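Local structure of putative oxidoreductase (Thermus thermophilus, 2ISM) at residues B[199-204]-B[235-240]; B[209-214]-B[273-278]; B[281-284]-B[289-292]; B[291-296]-B[302-307]; B[320-323]-B[327-330]. The protein is a putative oxidoreductase, built as a six-bladed beta-propeller that carries a bound calcium ion. All coordinates share one frame; numbering follows the deposited sequence.

Contact 1. Residues B[199-204]-B[235-240]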
# COMPACT_ATOMS: atom_id res chain seq x y z
N LEU B 199 -23.27 -16.56 -13.68
CA LEU B 199 -23.77 -16.29 -15.03
C LEU B 199 -24.37 -14.90 -15.15
O LEU B 199 -24.37 -14.13 -14.19
CB LEU B 199 -24.83 -17.34 -15.42
CG LEU B 199 -26.14 -17.33 -14.62
CD1 LEU B 199 -27.22 -18.04 -15.43
CD2 LEU B 199 -25.95 -17.99 -13.27
N GLY B 200 -24.90 -14.58 -16.33
CA GLY B 200 -25.50 -13.27 -16.54
C GLY B 200 -24.49 -12.15 -16.72
O GLY B 200 -24.72 -11.02 -16.30
N HIS B 201 -23.34 -12.48 -17.32
CA HIS B 201 -22.30 -11.49 -17.56
C HIS B 201 -22.06 -11.19 -19.04
O HIS B 201 -21.88 -12.11 -19.84
CB HIS B 201 -20.93 -12.03 -17.13
CG HIS B 201 -20.86 -12.40 -15.68
ND1 HIS B 201 -20.82 -11.46 -14.68
CD2 HIS B 201 -20.86 -13.61 -15.07
CE1 HIS B 201 -20.80 -12.07 -13.50
NE2 HIS B 201 -20.83 -13.38 -13.72
N ARG B 202 -22.06 -9.91 -19.40
CA ARG B 202 -21.84 -9.49 -20.78
C ARG B 202 -20.45 -9.74 -21.37
O ARG B 202 -20.30 -10.54 -22.29
CB ARG B 202 -22.15 -7.99 -20.87
CG ARG B 202 -22.17 -7.43 -22.28
CD ARG B 202 -22.70 -6.01 -22.29
NE ARG B 202 -22.57 -5.35 -23.59
CZ ARG B 202 -21.42 -4.94 -24.12
NH1 ARG B 202 -20.28 -5.11 -23.45
NH2 ARG B 202 -21.40 -4.36 -25.31
N ASN B 203 -19.45 -9.05 -20.84
CA ASN B 203 -18.08 -9.23 -21.31
C ASN B 203 -17.43 -8.81 -20.01
O ASN B 203 -17.37 -7.63 -19.69
CB ASN B 203 -17.74 -8.38 -22.54
CG ASN B 203 -16.42 -8.79 -23.17
OD1 ASN B 203 -16.07 -9.97 -23.18
ND2 ASN B 203 -15.70 -7.83 -23.72
N PRO B 204 -16.94 -9.78 -19.23
CA PRO B 204 -16.29 -9.53 -17.95
C PRO B 204 -14.82 -9.78 -18.27
O PRO B 204 -14.47 -10.75 -18.95
CB PRO B 204 -16.84 -10.55 -16.96
CG PRO B 204 -17.23 -11.69 -17.86
CD PRO B 204 -17.91 -10.98 -19.02
N ASN B 235 -18.85 -6.02 -9.95
CA ASN B 235 -19.75 -6.93 -9.25
C ASN B 235 -19.06 -7.72 -8.14
O ASN B 235 -17.86 -7.99 -8.21
CB ASN B 235 -20.37 -7.94 -10.24
CG ASN B 235 -21.23 -7.28 -11.29
OD1 ASN B 235 -20.91 -7.29 -12.48
ND2 ASN B 235 -22.34 -6.70 -10.86
N LEU B 236 -19.84 -8.06 -7.12
CA LEU B 236 -19.35 -8.88 -6.01
C LEU B 236 -19.90 -10.24 -6.41
O LEU B 236 -21.12 -10.47 -6.35
CB LEU B 236 -19.96 -8.41 -4.68
CG LEU B 236 -19.64 -9.22 -3.43
CD1 LEU B 236 -18.15 -9.44 -3.30
CD2 LEU B 236 -20.18 -8.49 -2.19
N ILE B 237 -19.01 -11.13 -6.83
CA ILE B 237 -19.41 -12.46 -7.30
C ILE B 237 -19.62 -13.51 -6.21
O ILE B 237 -18.73 -13.77 -5.40
CB ILE B 237 -18.35 -13.01 -8.30
CG1 ILE B 237 -18.06 -11.98 -9.39
CG2 ILE B 237 -18.86 -14.31 -8.93
CD1 ILE B 237 -19.26 -11.63 -10.25
N VAL B 238 -20.81 -14.11 -6.21
CA VAL B 238 -21.13 -15.16 -5.25
C VAL B 238 -21.42 -16.42 -6.07
O VAL B 238 -21.90 -16.32 -7.20
CB VAL B 238 -22.38 -14.82 -4.39
CG1 VAL B 238 -22.13 -13.54 -3.60
CG2 VAL B 238 -23.61 -14.68 -5.27
N PRO B 239 -21.12 -17.60 -5.52
CA PRO B 239 -21.36 -18.86 -6.24
C PRO B 239 -22.82 -18.98 -6.67
O PRO B 239 -23.73 -18.78 -5.87
CB PRO B 239 -20.98 -19.92 -5.21
CG PRO B 239 -19.93 -19.25 -4.39
CD PRO B 239 -20.50 -17.87 -4.21
N GLY B 240 -23.02 -19.30 -7.95
CA GLY B 240 -24.36 -19.46 -8.48
C GLY B 240 -25.07 -18.15 -8.79
O GLY B 240 -26.19 -18.16 -9.29
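Where one blade of the beta-propeller hands over to the next, His201 and Ile237 meet beside the calcium site. The 199-204 segment leaves strand 196-199, the last of its blade, while 235-240 runs off the end of strand 232-237 in the following blade. The contact is small but mostly buried. Ile237 sends its delta methyl to the imidazole, with CD1 3.6 Å from His201 CE1, and the two side chains approach from opposite directions. Ile237 CG1 stands beside its own backbone N (chi1 -51°), and this carries CD1 across the gap between the segments. A branched aliphatic suits the place because the polar atoms of the ring are engaged elsewhere: ND1 is hydrogen-bonded to Glu220 OE1 and NE2 to Ser198 OG, which together fix the rotation of the imidazole and leave a carbon to meet the methyl. Over one ring face lies Leu199 O, 3.5 Å above the plane and toward the rim. Tyr243, which with Glu233 binds the calcium ion, also packs against this ring, its plane about 15° away. The His201 side chain itself lies about 6 Å from the metal, so it is a neighbour of the first shell. Gly200 and Gly240 both turn the chain with positive phi, a conformation easy for glycine, and at the far end Leu199 CD2 rests 4.0 Å from Gly240 O.

Contact 2. Residues B[209-214]-B[273-278]; sequences WHPKTG and LAFFRG
This is an aromatic packing contact at the protein surface, joining two neighbouring blades of the propeller: Phe275, on the inner strand 270-276 of one, is overlaid by the turn 209-214 that links the first two strands of the other. His210 and Pro211 supply most of the partners, and a flat ring suits such a seat because it offers broad surface to backbone and side chain at once. His210 CA sits over one face of Phe275, 3.8 Å from the ring centroid, as a CH-pi contact. Trp209 O approaches obliquely, 3.2 Å from Phe275 CD2, and the ring methylene Pro211 CD lies 3.7 Å from Phe275 CG. The two aromatic side chains cross at about a right angle, yet their planes stand 58° apart, so the imidazole leans obliquely on the phenyl, its CD2 3.5 Å from Phe275 CE1.

With CG anti to the backbone N (chi1 -168°), His210 can also turn ND1 back over its own turn. There ND1 accepts the N-H of Lys212 at 3.1 Å, close to the ring plane, and a weak second bond from Thr213 N. The turn closes with Gly214 N bonded to His210 O, and glycine accommodates its positive phi. The second ring nitrogen, NE2, is 2.9 Å from a water that reaches Gly278 O only weakly. Around the pair, Trp302 of strand 301-312 stacks on His210, while Phe217 of strand 216-220 meets Phe275 edge-to-face and Leu280 of strand 279-284 packs against it.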
# COMPACT_ATOMS: atom_id res chain seq x y z
N TRP B 209 -9.67 -10.57 -5.70
CA TRP B 209 -10.17 -11.06 -4.42
C TRP B 209 -9.83 -10.11 -3.28
O TRP B 209 -8.69 -9.64 -3.16
CB TRP B 209 -9.59 -12.45 -4.13
CG TRP B 209 -10.22 -13.55 -4.95
CD1 TRP B 209 -11.33 -14.28 -4.63
CD2 TRP B 209 -9.78 -14.02 -6.23
NE1 TRP B 209 -11.61 -15.17 -5.64
CE2 TRP B 209 -10.67 -15.04 -6.63
CE3 TRP B 209 -8.71 -13.68 -7.08
CZ2 TRP B 209 -10.54 -15.72 -7.84
CZ3 TRP B 209 -8.58 -14.36 -8.28
CH2 TRP B 209 -9.49 -15.37 -8.65
N HIS B 210 -10.82 -9.81 -2.44
CA HIS B 210 -10.61 -8.92 -1.30
C HIS B 210 -9.65 -9.64 -0.35
O HIS B 210 -9.92 -10.76 0.10
CB HIS B 210 -11.95 -8.64 -0.62
CG HIS B 210 -11.90 -7.52 0.37
ND1 HIS B 210 -11.24 -7.61 1.57
CD2 HIS B 210 -12.43 -6.27 0.33
CE1 HIS B 210 -11.36 -6.47 2.23
NE2 HIS B 210 -12.07 -5.64 1.50
N PRO B 211 -8.52 -9.00 -0.01
CA PRO B 211 -7.52 -9.59 0.89
C PRO B 211 -8.00 -10.02 2.27
O PRO B 211 -7.48 -10.98 2.84
CB PRO B 211 -6.45 -8.50 0.95
CG PRO B 211 -7.24 -7.24 0.81
CD PRO B 211 -8.20 -7.59 -0.31
N LYS B 212 -9.01 -9.34 2.80
CA LYS B 212 -9.51 -9.67 4.13
C LYS B 212 -10.61 -10.73 4.14
O LYS B 212 -10.56 -11.68 4.92
CB LYS B 212 -10.05 -8.40 4.81
CG LYS B 212 -9.07 -7.24 4.82
CD LYS B 212 -7.92 -7.48 5.78
CE LYS B 212 -6.58 -7.14 5.14
NZ LYS B 212 -5.46 -7.22 6.12
N THR B 213 -11.59 -10.58 3.25
CA THR B 213 -12.72 -11.49 3.20
C THR B 213 -12.60 -12.67 2.23
O THR B 213 -13.27 -13.69 2.42
CB THR B 213 -14.00 -10.73 2.83
OG1 THR B 213 -13.88 -10.23 1.49
CG2 THR B 213 -14.20 -9.55 3.79
N GLY B 214 -11.78 -12.52 1.20
CA GLY B 214 -11.64 -13.60 0.24
C GLY B 214 -12.74 -13.55 -0.81
O GLY B 214 -12.83 -14.42 -1.67
N LEU B 273 -9.17 -5.28 -12.47
CA LEU B 273 -9.26 -4.51 -11.24
C LEU B 273 -8.41 -5.22 -10.20
O LEU B 273 -8.12 -6.41 -10.34
CB LEU B 273 -10.71 -4.36 -10.75
CG LEU B 273 -11.76 -5.47 -10.85
CD1 LEU B 273 -11.15 -6.86 -10.75
CD2 LEU B 273 -12.79 -5.24 -9.75
N ALA B 274 -8.01 -4.50 -9.15
CA ALA B 274 -7.18 -5.11 -8.12
C ALA B 274 -7.27 -4.37 -6.80
O ALA B 274 -7.49 -3.16 -6.78
CB ALA B 274 -5.73 -5.16 -8.58
N PHE B 275 -7.11 -5.11 -5.71
CA PHE B 275 -7.13 -4.51 -4.38
C PHE B 275 -5.71 -4.05 -4.08
O PHE B 275 -4.75 -4.81 -4.22
CB PHE B 275 -7.63 -5.52 -3.35
CG PHE B 275 -9.12 -5.69 -3.35
CD1 PHE B 275 -9.94 -4.77 -2.68
CD2 PHE B 275 -9.72 -6.72 -4.06
CE1 PHE B 275 -11.32 -4.89 -2.72
CE2 PHE B 275 -11.11 -6.85 -4.11
CZ PHE B 275 -11.91 -5.93 -3.43
N PHE B 276 -5.58 -2.79 -3.68
CA PHE B 276 -4.29 -2.19 -3.41
C PHE B 276 -4.46 -1.14 -2.31
O PHE B 276 -5.24 -0.20 -2.46
CB PHE B 276 -3.78 -1.53 -4.71
CG PHE B 276 -2.43 -0.88 -4.59
CD1 PHE B 276 -1.29 -1.63 -4.38
CD2 PHE B 276 -2.31 0.50 -4.76
CE1 PHE B 276 -0.03 -1.03 -4.35
CE2 PHE B 276 -1.06 1.12 -4.73
CZ PHE B 276 0.09 0.35 -4.52
N ARG B 277 -3.76 -1.33 -1.21
CA ARG B 277 -3.82 -0.41 -0.07
C ARG B 277 -5.22 -0.17 0.49
O ARG B 277 -5.60 0.96 0.79
CB ARG B 277 -3.16 0.92 -0.46
CG ARG B 277 -1.70 0.74 -0.84
CD ARG B 277 -1.01 2.04 -1.18
NE ARG B 277 0.38 1.80 -1.57
CZ ARG B 277 1.23 2.75 -1.95
NH1 ARG B 277 0.82 4.01 -1.99
NH2 ARG B 277 2.47 2.44 -2.30
N GLY B 278 -5.98 -1.26 0.64
CA GLY B 278 -7.31 -1.16 1.19
C GLY B 278 -8.39 -0.63 0.26
O GLY B 278 -9.56 -0.55 0.65
O HOH W 1 -11.76 -2.82 2.14

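Contact 3. Residues B[281-284]-B[289-292]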
# COMPACT_ATOMS: atom_id res chain seq x y z
N TYR B 281 -8.95 -0.78 -7.08
CA TYR B 281 -8.55 -0.01 -8.25
C TYR B 281 -9.10 -0.64 -9.52
O TYR B 281 -9.06 -1.85 -9.68
CB TYR B 281 -7.03 0.07 -8.33
CG TYR B 281 -6.42 0.98 -7.29
CD1 TYR B 281 -5.82 2.19 -7.67
CD2 TYR B 281 -6.46 0.66 -5.94
CE1 TYR B 281 -5.27 3.04 -6.72
CE2 TYR B 281 -5.91 1.51 -4.98
CZ TYR B 281 -5.32 2.70 -5.38
OH TYR B 281 -4.78 3.55 -4.44
N VAL B 282 -9.60 0.20 -10.43
CA VAL B 282 -10.18 -0.29 -11.67
C VAL B 282 -9.57 0.42 -12.88
O VAL B 282 -9.69 1.64 -13.01
CB VAL B 282 -11.71 -0.08 -11.69
CG1 VAL B 282 -12.31 -0.63 -12.98
CG2 VAL B 282 -12.33 -0.76 -10.48
N ALA B 283 -8.92 -0.35 -13.75
CA ALA B 283 -8.31 0.21 -14.95
C ALA B 283 -9.40 0.62 -15.93
O ALA B 283 -10.36 -0.12 -16.14
CB ALA B 283 -7.38 -0.82 -15.60
N GLY B 284 -9.25 1.80 -16.51
CA GLY B 284 -10.24 2.28 -17.45
C GLY B 284 -9.69 2.30 -18.86
O GLY B 284 -8.62 2.85 -19.13
N ALA B 289 -8.08 6.08 -17.59
CA ALA B 289 -7.71 6.42 -16.23
C ALA B 289 -7.78 5.22 -15.31
O ALA B 289 -8.43 4.22 -15.62
CB ALA B 289 -8.63 7.52 -15.71
N LEU B 290 -7.10 5.33 -14.17
CA LEU B 290 -7.11 4.29 -13.16
C LEU B 290 -7.92 4.88 -12.02
O LEU B 290 -7.52 5.89 -11.44
CB LEU B 290 -5.69 4.00 -12.68
CG LEU B 290 -5.56 2.95 -11.58
CD1 LEU B 290 -5.99 1.58 -12.11
CD2 LEU B 290 -4.13 2.90 -11.08
N LEU B 291 -9.07 4.28 -11.72
CA LEU B 291 -9.91 4.79 -10.65
C LEU B 291 -9.72 4.02 -9.35
O LEU B 291 -9.40 2.83 -9.36
CB LEU B 291 -11.38 4.75 -11.06
CG LEU B 291 -11.75 5.52 -12.34
CD1 LEU B 291 -13.25 5.44 -12.56
CD2 LEU B 291 -11.31 6.97 -12.22
N ARG B 292 -9.90 4.73 -8.25
CA ARG B 292 -9.77 4.17 -6.91
C ARG B 292 -11.16 4.19 -6.29
O ARG B 292 -11.78 5.24 -6.19
CB ARG B 292 -8.81 5.02 -6.07
CG ARG B 292 -8.67 4.57 -4.63
CD ARG B 292 -7.94 5.61 -3.77
NE ARG B 292 -6.54 5.77 -4.15
CZ ARG B 292 -6.05 6.84 -4.78
NH1 ARG B 292 -6.84 7.85 -5.11
NH2 ARG B 292 -4.76 6.89 -5.08
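Tyr281 presents one face of its ring to the aliphatic part of Arg292, its partner across the beta hairpin of strands 279-284 and 289-298, the middle pair of a four-stranded propeller blade. The two side chains run side by side in the same direction. Arg292 CG lies over the ring toward its rim, 4.3 Å from the Tyr281 centroid, in a CH-pi contact. A bend at chi3 (-67°) then swings the guanidinium round to the phenol, so its plane stands 83° from that of the ring. Arg292 NE gives a hydrogen bond to Tyr281 OH at 2.8 Å, bent to 151° and tilted somewhat from the guanidinium plane; NH2 adds a weak one. Arginine suits this place because its long chain packs on the ring while its head still finds polar partners, NH1 forming a salt bridge with Glu308. Lys212 of the second subunit also packs against it.

The same face of the sheet carries Ala283 and Leu290. Leu290 sets its two methyls on different neighbours: CD2 approaches Tyr281 CD1 at 3.9 Å, and CD1 settles by the backbone at Val282 O. Val282 and Leu291 point to the opposite face, and branched aliphatic residues fit there against the apolar surroundings of Leu273 and Phe268. They form a hydrogen-bonded pair, with Val282 N to Leu291 O 2.8 Å and Leu291 N to Val282 O 3.0 Å. Toward the turn, Gly284 has no side chain to block the carbonyl opposite, and its N makes a weak bond to Ala289 O at 2.7 Å.

Contact 4. Residues B[291-296]-B[302-307]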
# COMPACT_ATOMS: atom_id res chain seq x y z
N LEU B 291 -9.07 4.28 -11.72
CA LEU B 291 -9.91 4.79 -10.65
C LEU B 291 -9.72 4.02 -9.35
O LEU B 291 -9.40 2.83 -9.36
CB LEU B 291 -11.38 4.75 -11.06
CG LEU B 291 -11.75 5.52 -12.34
CD1 LEU B 291 -13.25 5.44 -12.56
CD2 LEU B 291 -11.31 6.97 -12.22
N ARG B 292 -9.90 4.73 -8.25
CA ARG B 292 -9.77 4.17 -6.91
C ARG B 292 -11.16 4.19 -6.29
O ARG B 292 -11.78 5.24 -6.19
CB ARG B 292 -8.81 5.02 -6.07
CG ARG B 292 -8.67 4.57 -4.63
CD ARG B 292 -7.94 5.61 -3.77
NE ARG B 292 -6.54 5.77 -4.15
CZ ARG B 292 -6.05 6.84 -4.78
NH1 ARG B 292 -6.84 7.85 -5.11
NH2 ARG B 292 -4.76 6.89 -5.08
N LEU B 293 -11.66 3.01 -5.90
CA LEU B 293 -12.97 2.92 -5.28
C LEU B 293 -12.78 2.73 -3.78
O LEU B 293 -12.17 1.76 -3.34
CB LEU B 293 -13.77 1.74 -5.86
CG LEU B 293 -14.54 1.95 -7.16
CD1 LEU B 293 -13.60 2.39 -8.27
CD2 LEU B 293 -15.22 0.65 -7.54
N VAL B 294 -13.29 3.68 -3.00
CA VAL B 294 -13.17 3.62 -1.55
C VAL B 294 -14.38 2.86 -1.02
O VAL B 294 -15.52 3.29 -1.20
CB VAL B 294 -13.13 5.03 -0.93
CG1 VAL B 294 -12.89 4.92 0.57
CG2 VAL B 294 -12.04 5.85 -1.59
N LEU B 295 -14.13 1.73 -0.38
CA LEU B 295 -15.20 0.89 0.14
C LEU B 295 -15.46 1.02 1.63
O LEU B 295 -14.57 1.34 2.42
CB LEU B 295 -14.89 -0.58 -0.17
CG LEU B 295 -14.44 -0.93 -1.59
CD1 LEU B 295 -14.16 -2.42 -1.67
CD2 LEU B 295 -15.51 -0.52 -2.59
N GLU B 296 -16.71 0.77 2.00
CA GLU B 296 -17.14 0.80 3.39
C GLU B 296 -18.08 -0.37 3.58
O GLU B 296 -18.97 -0.60 2.76
CB GLU B 296 -17.87 2.11 3.71
CG GLU B 296 -18.47 2.13 5.11
CD GLU B 296 -19.01 3.49 5.50
OE1 GLU B 296 -18.21 4.45 5.58
OE2 GLU B 296 -20.24 3.60 5.72
N TRP B 302 -21.01 -4.49 1.11
CA TRP B 302 -20.09 -3.44 0.70
C TRP B 302 -20.79 -2.36 -0.12
O TRP B 302 -21.82 -2.60 -0.75
CB TRP B 302 -18.95 -4.00 -0.15
CG TRP B 302 -18.06 -4.98 0.55
CD1 TRP B 302 -18.07 -6.34 0.41
CD2 TRP B 302 -17.03 -4.67 1.49
NE1 TRP B 302 -17.10 -6.89 1.21
CE2 TRP B 302 -16.45 -5.89 1.88
CE3 TRP B 302 -16.54 -3.48 2.04
CZ2 TRP B 302 -15.40 -5.96 2.81
CZ3 TRP B 302 -15.50 -3.55 2.96
CH2 TRP B 302 -14.94 -4.78 3.33
N ARG B 303 -20.21 -1.16 -0.10
CA ARG B 303 -20.73 -0.05 -0.88
C ARG B 303 -19.58 0.92 -1.11
O ARG B 303 -18.65 0.99 -0.32
CB ARG B 303 -21.89 0.64 -0.15
CG ARG B 303 -21.53 1.37 1.14
CD ARG B 303 -22.81 1.81 1.83
NE ARG B 303 -22.58 2.64 3.01
CZ ARG B 303 -23.54 3.00 3.87
NH1 ARG B 303 -24.79 2.58 3.68
NH2 ARG B 303 -23.25 3.77 4.90
N VAL B 304 -19.64 1.64 -2.22
CA VAL B 304 -18.58 2.59 -2.54
C VAL B 304 -18.85 3.96 -1.93
O VAL B 304 -19.86 4.59 -2.22
CB VAL B 304 -18.43 2.75 -4.07
CG1 VAL B 304 -17.32 3.74 -4.39
CG2 VAL B 304 -18.13 1.39 -4.71
N LEU B 305 -17.94 4.39 -1.06
CA LEU B 305 -18.06 5.70 -0.42
C LEU B 305 -17.78 6.78 -1.44
O LEU B 305 -18.57 7.71 -1.61
CB LEU B 305 -17.05 5.83 0.73
CG LEU B 305 -17.37 5.15 2.06
CD1 LEU B 305 -16.19 5.33 3.00
CD2 LEU B 305 -18.63 5.75 2.65
N ARG B 306 -16.65 6.66 -2.12
CA ARG B 306 -16.26 7.64 -3.13
C ARG B 306 -15.33 7.03 -4.18
O ARG B 306 -14.68 6.02 -3.94
CB ARG B 306 -15.58 8.84 -2.47
CG ARG B 306 -14.30 8.50 -1.72
CD ARG B 306 -13.60 9.77 -1.23
NE ARG B 306 -12.34 9.47 -0.54
CZ ARG B 306 -12.26 8.91 0.66
NH1 ARG B 306 -13.36 8.59 1.33
NH2 ARG B 306 -11.07 8.66 1.20
N VAL B 307 -15.28 7.68 -5.34
CA VAL B 307 -14.43 7.24 -6.43
C VAL B 307 -13.44 8.37 -6.73
O VAL B 307 -13.83 9.53 -6.86
CB VAL B 307 -15.26 6.95 -7.70
CG1 VAL B 307 -14.36 6.48 -8.83
CG2 VAL B 307 -16.32 5.90 -7.39
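Glu296 reaches over Leu305 to Arg303 across the hairpin of strands 289-298 and 301-312. Its CB lies 3.5 Å from Leu305 CG. The chain continues extended, with CG swung away from the backbone N (chi1 174°), bringing CD over Leu305 CD2 and setting OE1 beside the same leucine's methyls. At the tip, OE2 takes Arg303 NH2 at 3.1 Å in a salt bridge, met nearly along the C-O axis, with the carboxylate and guanidinium planes 43° apart. Charged residues suit this place because Arg303 is exposed and Glu296 partly so. Next to them, Arg306 lays one face of its guanidinium over Val294 CG2 while its NE pairs with Glu308.

Leu305 and Arg306 together stand opposite Val294, a beta bulge that inserts one residue: Leu305 N bonds Val294 O at 2.7 Å, and Arg306 O receives Val294 N at 2.9 Å. The other face is apolar. Leu295 CD2 meets Val304 CG2 at 3.9 Å, and Leu293 CD1 lies 4.2 Å from Val307 CG1. Trp302 touches Leu295 CB and gives its NE1 to Glu215. Strand 301-312 is the outer strand of its blade, and Val304 and Val307 pack on Tyr262 of strand 262-264 in the preceding one.

Contact 5. Residues B[320-323]-B[327-330]; sequences VQVG and ALYV
Val320 and Leu328 slant across one another on one face of a tight hairpin, while Tyr329 turns the edge of its ring to the backbone on the other. On the first face Val320 CG2, anti to the backbone N, comes 3.6 Å from Leu328 CD1 and 4.0 Å from Val330 CG2. Val322 meets the same leucine methyl at about a right angle. Leu328 CD1 thus touches Val320 and Val322, a leucine being long enough to span two residues of the facing strand, whereas the short beta-branched valines fit the close non-hydrogen-bonded pairs. This face looks toward the neighbouring blade, where Phe276 packs on Val322 and Leu328.

Gln321 and Tyr329 share the opposite face as a hydrogen-bonded pair: Tyr329 N reaches Gln321 O at 2.7 Å, and Gln321 N gives a 2.9 Å bond to Tyr329 O. The tyrosine ring lies with Gln321 O at its edge, in plane, and passes alongside Gly323, whose CA is 3.8 Å from Tyr329 CE2. Glycine suits that spot because it has no side chain to collide with the ring. Gly323 N in turn bonds Ala327 O at 2.7 Å, next to the turn. Asp325 within that turn binds the following strand twice, OD2 with the Tyr329 hydroxyl and OD1 with the N-H of Ala327, while Gln321 NE2 turns to Glu319. The hairpin forms the inner half of the last blade of a six-bladed propeller, whose remaining strands are 348-351 and the N-terminal 23-27, the ring closure often called a Velcro.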
# COMPACT_ATOMS: atom_id res chain seq x y z
N VAL B 320 -4.02 -4.61 -14.44
CA VAL B 320 -3.67 -3.98 -13.18
C VAL B 320 -3.53 -5.09 -12.14
O VAL B 320 -4.47 -5.83 -11.87
CB VAL B 320 -4.74 -2.93 -12.72
CG1 VAL B 320 -6.13 -3.52 -12.76
CG2 VAL B 320 -4.41 -2.45 -11.31
N GLN B 321 -2.33 -5.20 -11.58
CA GLN B 321 -2.04 -6.23 -10.59
C GLN B 321 -1.02 -5.75 -9.58
O GLN B 321 -0.14 -4.95 -9.90
CB GLN B 321 -1.46 -7.48 -11.25
CG GLN B 321 -2.46 -8.42 -11.87
CD GLN B 321 -1.90 -9.82 -11.97
OE1 GLN B 321 -1.78 -10.53 -10.97
NE2 GLN B 321 -1.53 -10.23 -13.18
N VAL B 322 -1.12 -6.27 -8.36
CA VAL B 322 -0.18 -5.92 -7.32
C VAL B 322 1.00 -6.87 -7.49
O VAL B 322 0.81 -8.08 -7.55
CB VAL B 322 -0.79 -6.11 -5.92
CG1 VAL B 322 0.23 -5.72 -4.84
CG2 VAL B 322 -2.05 -5.28 -5.78
N GLY B 323 2.21 -6.33 -7.58
CA GLY B 323 3.38 -7.16 -7.75
C GLY B 323 3.91 -7.71 -6.43
O GLY B 323 3.48 -7.28 -5.36
N ALA B 327 4.10 -3.21 -5.11
CA ALA B 327 3.83 -2.10 -6.02
C ALA B 327 2.65 -2.47 -6.92
O ALA B 327 2.35 -3.65 -7.10
CB ALA B 327 5.05 -1.81 -6.87
N LEU B 328 1.99 -1.46 -7.48
CA LEU B 328 0.85 -1.71 -8.37
C LEU B 328 1.30 -1.58 -9.82
O LEU B 328 1.84 -0.55 -10.22
CB LEU B 328 -0.27 -0.70 -8.09
CG LEU B 328 -1.57 -0.92 -8.87
CD1 LEU B 328 -2.21 -2.24 -8.44
CD2 LEU B 328 -2.53 0.23 -8.62
N TYR B 329 1.08 -2.64 -10.59
CA TYR B 329 1.46 -2.65 -12.00
C TYR B 329 0.25 -2.44 -12.90
O TYR B 329 -0.82 -3.00 -12.65
CB TYR B 329 2.13 -3.98 -12.35
CG TYR B 329 3.54 -4.12 -11.81
CD1 TYR B 329 4.64 -3.92 -12.64
CD2 TYR B 329 3.76 -4.41 -10.46
CE1 TYR B 329 5.94 -4.01 -12.14
CE2 TYR B 329 5.06 -4.50 -9.96
CZ TYR B 329 6.14 -4.30 -10.80
OH TYR B 329 7.42 -4.39 -10.32
N VAL B 330 0.41 -1.62 -13.93
CA VAL B 330 -0.67 -1.34 -14.85
C VAL B 330 -0.13 -1.36 -16.28
O VAL B 330 1.04 -1.05 -16.50
CB VAL B 330 -1.29 0.05 -14.57
CG1 VAL B 330 -2.35 0.38 -15.59
CG2 VAL B 330 -1.89 0.07 -13.16

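Overall arrangement
Following the chain, residues 199-204 and then 209-214 open contacts 1 and 2. Contact 1 closes first, at 235-240, and contact 2 later, at 273-278, so the two cross; each ties one blade to the next. Contacts 3, 4 and 5 then close short hairpins in series. Contacts 3 and 4 share Leu291 and Arg292 on strand 289-298 and build one blade, whose inner strand 270-276 also serves contact 2. Contact 5 belongs to the final blade and packs against contacts 2 and 3. Trp302 of contact 4 touches Leu236 of contact 1 and His210 of contact 2, so the outer strand of the 270-312 blade meets the preceding blade at two points.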